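Local coordinates for protein type II restriction enzyme MunI (Mycoplasma, PDB 1D02) that recognises the double-stranded DNA sequence 5'-CAATTG-3' as a homodimer and cleaves it after the first C, leaving fragments with terminal 5'-phosphates, at residues D155-P160 / Y177-P182. The protein carries 1 engineered substitution. Sequence-based numbering, arbitrary orientation.
Sequences DITRDP and YFMWRP
Arg181 reaches across to the backbone of Thr157, and two N-H groups of its guanidinium converge on a single carbonyl oxygen. The main bond runs from Arg181 NE to Thr157 O at 2.7 Å. It is bent at the hydrogen (141°), and the donor stands above the carbonyl plane, 39° out of it. A second, weak bond comes from Arg181 NH2 to the same Thr157 O at 3.1 Å. Arginine suits this place because the chain, extended from CG to NE, spans the gap and still ends in several donors.

Van der Waals packing centres on Thr157, whose two branches do different work. Met179 SD rests against both the methyl CG2 and the CA of Thr157, 4.0 Å from each, the flexible thioether chain being bent at chi2. On the polar branch, Thr157 OG1 lies 3.4 Å from Pro182 CD and also touches Arg181 CG, while its hydrogen bond goes to Gly154 O; a beta-branched hydroxyl residue thus serves both the turn and the packing. The aliphatic part of Arg158 adds to this, with Arg158 CG 3.8 Å from Arg181 CD.

The two guanidinium planes are turned 88° apart, and Arg158 NE and Arg181 NE, 5.5 Å from each other, are not in contact. Arg158 NH2 forms a salt bridge with Glu107, which probably eases the like charges, and Arg158 NE hydrogen-bonds to Glu65 O of the second subunit.

The arrangement belongs to a beta-alpha-beta crossover: the 3-10 turn that begins the connection, after strand 148-153 and just before helix 160-170, which Asp159 caps, packs against the C-terminal part of the adjacent parallel strand 177-180 and the residues following it, at the edge of the mixed sheet of this PD-(D/E)XK-type nuclease.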
ATOM      1  N   ASP D 155     -17.065   2.261  10.647  1.00  7.74           N
ATOM      2  CA  ASP D 155     -18.000   1.439   9.878  1.00  7.69           C
ATOM      3  C   ASP D 155     -17.334   0.592   8.784  1.00  7.69           C
ATOM      4  O   ASP D 155     -17.913  -0.398   8.319  1.00  7.69           O
ATOM      5  CB  ASP D 155     -19.110   2.337   9.303  1.00  7.69           C
ATOM      6  CG  ASP D 155     -20.107   2.756  10.361  1.00  9.30           C
ATOM      7  OD1 ASP D 155     -20.827   3.754  10.161  1.00  9.06           O
ATOM      8  OD2 ASP D 155     -20.184   2.074  11.397  1.00  8.88           O
ATOM      9  N   ILE D 156     -16.114   0.942   8.374  1.00  7.69           N
ATOM     10  CA  ILE D 156     -15.445   0.129   7.356  1.00  7.69           C
ATOM     11  C   ILE D 156     -15.348  -1.319   7.825  1.00  7.69           C
ATOM     12  O   ILE D 156     -15.419  -2.246   7.012  1.00  8.41           O
ATOM     13  CB  ILE D 156     -14.016   0.678   7.035  1.00  8.25           C
ATOM     14  CG1 ILE D 156     -13.346  -0.158   5.940  1.00  7.69           C
ATOM     15  CG2 ILE D 156     -13.160   0.704   8.300  1.00  7.69           C
ATOM     16  CD1 ILE D 156     -11.972   0.429   5.470  1.00  7.69           C
ATOM     17  N   THR D 157     -15.247  -1.524   9.135  1.00  7.69           N
ATOM     18  CA  THR D 157     -15.097  -2.880   9.679  1.00  7.69           C
ATOM     19  C   THR D 157     -16.315  -3.766   9.522  1.00  7.78           C
ATOM     20  O   THR D 157     -16.243  -4.966   9.785  1.00  7.69           O
ATOM     21  CB  THR D 157     -14.754  -2.866  11.179  1.00  8.11           C
ATOM     22  OG1 THR D 157     -15.823  -2.242  11.895  1.00  7.69           O
ATOM     23  CG2 THR D 157     -13.473  -2.097  11.435  1.00  7.69           C
ATOM     24  N   ARG D 158     -17.439  -3.186   9.104  1.00  8.02           N
ATOM     25  CA  ARG D 158     -18.651  -3.987   8.921  1.00  7.69           C
ATOM     26  C   ARG D 158     -19.195  -3.848   7.501  1.00  8.50           C
ATOM     27  O   ARG D 158     -20.266  -4.342   7.188  1.00  9.13           O
ATOM     28  CB  ARG D 158     -19.716  -3.542   9.939  1.00  8.44           C
ATOM     29  CG  ARG D 158     -19.310  -3.804  11.417  1.00  8.36           C
ATOM     30  CD  ARG D 158     -20.463  -3.547  12.399  1.00  7.69           C
ATOM     31  NE  ARG D 158     -21.596  -4.427  12.129  1.00 10.32           N
ATOM     32  CZ  ARG D 158     -22.728  -4.026  11.551  1.00  9.32           C
ATOM     33  NH1 ARG D 158     -22.884  -2.751  11.190  1.00  8.48           N
ATOM     34  NH2 ARG D 158     -23.698  -4.907  11.305  1.00  9.31           N
ATOM     35  N   ASP D 159     -18.446  -3.170   6.646  1.00  7.69           N
ATOM     36  CA  ASP D 159     -18.851  -2.944   5.248  1.00  7.99           C
ATOM     37  C   ASP D 159     -18.556  -4.252   4.498  1.00  8.06           C
ATOM     38  O   ASP D 159     -17.429  -4.730   4.491  1.00  7.69           O
ATOM     39  CB  ASP D 159     -18.014  -1.774   4.719  1.00  7.69           C
ATOM     40  CG  ASP D 159     -18.246  -1.477   3.244  1.00  7.69           C
ATOM     41  OD1 ASP D 159     -18.191  -2.425   2.426  1.00  7.69           O
ATOM     42  OD2 ASP D 159     -18.459  -0.275   2.922  1.00  7.69           O
ATOM     43  N   PRO D 160     -19.572  -4.846   3.855  1.00  7.69           N
ATOM     44  CA  PRO D 160     -19.423  -6.102   3.123  1.00  9.89           C
ATOM     45  C   PRO D 160     -18.387  -6.143   2.008  1.00  9.04           C
ATOM     46  O   PRO D 160     -17.769  -7.188   1.756  1.00  9.47           O
ATOM     47  CB  PRO D 160     -20.848  -6.378   2.640  1.00  8.59           C
ATOM     48  CG  PRO D 160     -21.366  -5.029   2.406  1.00 10.11           C
ATOM     49  CD  PRO D 160     -20.916  -4.283   3.648  1.00  7.69           C
ATOM     50  N   TYR D 177      -3.827  -8.105  10.318  1.00  7.88           N
ATOM     51  CA  TYR D 177      -4.761  -6.988  10.469  1.00  7.69           C
ATOM     52  C   TYR D 177      -5.835  -7.439  11.446  1.00  7.70           C
ATOM     53  O   TYR D 177      -5.987  -8.644  11.692  1.00  7.69           O
ATOM     54  CB  TYR D 177      -5.413  -6.572   9.142  1.00  7.69           C
ATOM     55  CG  TYR D 177      -6.444  -7.543   8.626  1.00  7.84           C
ATOM     56  CD1 TYR D 177      -7.787  -7.423   8.988  1.00  9.13           C
ATOM     57  CD2 TYR D 177      -6.070  -8.579   7.789  1.00  8.14           C
ATOM     58  CE1 TYR D 177      -8.735  -8.323   8.518  1.00  9.26           C
ATOM     59  CE2 TYR D 177      -6.997  -9.481   7.303  1.00  9.84           C
ATOM     60  CZ  TYR D 177      -8.329  -9.349   7.669  1.00  9.43           C
ATOM     61  OH  TYR D 177      -9.229 -10.250   7.165  1.00 10.00           O
ATOM     62  N   PHE D 178      -6.544  -6.486  12.041  1.00  7.69           N
ATOM     63  CA  PHE D 178      -7.654  -6.833  12.937  1.00  8.24           C
ATOM     64  C   PHE D 178      -8.741  -5.791  12.748  1.00  7.69           C
ATOM     65  O   PHE D 178      -8.445  -4.592  12.675  1.00  7.99           O
ATOM     66  CB  PHE D 178      -7.217  -6.848  14.408  1.00  7.69           C
ATOM     67  CG  PHE D 178      -8.357  -7.055  15.368  1.00  7.69           C
ATOM     68  CD1 PHE D 178      -8.942  -8.320  15.534  1.00  9.05           C
ATOM     69  CD2 PHE D 178      -8.851  -5.987  16.113  1.00  7.69           C
ATOM     70  CE1 PHE D 178     -10.004  -8.508  16.439  1.00  9.85           C
ATOM     71  CE2 PHE D 178      -9.909  -6.168  17.015  1.00  7.80           C
ATOM     72  CZ  PHE D 178     -10.480  -7.422  17.178  1.00  8.67           C
ATOM     73  N   MET D 179      -9.985  -6.254  12.661  1.00  7.69           N
ATOM     74  CA  MET D 179     -11.152  -5.381  12.488  1.00  7.88           C
ATOM     75  C   MET D 179     -11.751  -5.158  13.875  1.00  7.69           C
ATOM     76  O   MET D 179     -12.388  -6.065  14.419  1.00  7.69           O
ATOM     77  CB  MET D 179     -12.207  -6.068  11.605  1.00  7.88           C
ATOM     78  CG  MET D 179     -11.727  -6.423  10.224  1.00 11.85           C
ATOM     79  SD  MET D 179     -11.764  -4.976   9.171  1.00 17.28           S
ATOM     80  CE  MET D 179     -11.206  -5.647   7.614  1.00 15.61           C
ATOM     81  N   TRP D 180     -11.551  -3.969  14.449  1.00  7.69           N
ATOM     82  CA  TRP D 180     -12.081  -3.686  15.779  1.00  7.69           C
ATOM     83  C   TRP D 180     -13.405  -2.972  15.532  1.00  7.70           C
ATOM     84  O   TRP D 180     -13.440  -1.771  15.282  1.00  7.69           O
ATOM     85  CB  TRP D 180     -11.106  -2.804  16.564  1.00  7.69           C
ATOM     86  CG  TRP D 180     -11.378  -2.795  18.057  1.00  9.08           C
ATOM     87  CD1 TRP D 180     -12.172  -3.670  18.755  1.00  9.43           C
ATOM     88  CD2 TRP D 180     -10.866  -1.863  19.017  1.00  7.69           C
ATOM     89  NE1 TRP D 180     -12.187  -3.331  20.091  1.00  8.50           N
ATOM     90  CE2 TRP D 180     -11.397  -2.225  20.277  1.00  7.69           C
ATOM     91  CE3 TRP D 180     -10.013  -0.755  18.933  1.00  7.69           C
ATOM     92  CZ2 TRP D 180     -11.108  -1.518  21.438  1.00  8.01           C
ATOM     93  CZ3 TRP D 180      -9.717  -0.044  20.105  1.00  7.86           C
ATOM     94  CH2 TRP D 180     -10.263  -0.429  21.336  1.00  8.12           C
ATOM     95  N   ARG D 181     -14.488  -3.743  15.622  1.00  7.69           N
ATOM     96  CA  ARG D 181     -15.817  -3.230  15.317  1.00  9.03           C
ATOM     97  C   ARG D 181     -16.448  -2.321  16.355  1.00 11.09           C
ATOM     98  O   ARG D 181     -16.093  -2.365  17.534  1.00 10.80           O
ATOM     99  CB  ARG D 181     -16.739  -4.417  14.975  1.00  8.67           C
ATOM    100  CG  ARG D 181     -16.207  -5.201  13.751  1.00  8.34           C
ATOM    101  CD  ARG D 181     -17.097  -6.340  13.200  1.00 11.60           C
ATOM    102  NE  ARG D 181     -16.557  -6.697  11.881  1.00 11.73           N
ATOM    103  CZ  ARG D 181     -15.686  -7.675  11.642  1.00 11.61           C
ATOM    104  NH1 ARG D 181     -15.253  -8.465  12.626  1.00 13.87           N
ATOM    105  NH2 ARG D 181     -15.170  -7.805  10.431  1.00 12.11           N
ATOM    106  N   PRO D 182     -17.390  -1.475  15.928  1.00 13.05           N
ATOM    107  CA  PRO D 182     -18.088  -0.543  16.816  1.00 17.03           C
ATOM    108  C   PRO D 182     -18.716  -1.386  17.935  1.00 19.14           C
ATOM    109  O   PRO D 182     -19.219  -2.492  17.699  1.00 21.37           O
ATOM    110  CB  PRO D 182     -19.170   0.044  15.902  1.00 15.91           C
ATOM    111  CG  PRO D 182     -18.505   0.069  14.567  1.00 13.94           C
ATOM    112  CD  PRO D 182     -17.817  -1.294  14.521  1.00 13.31           C
TER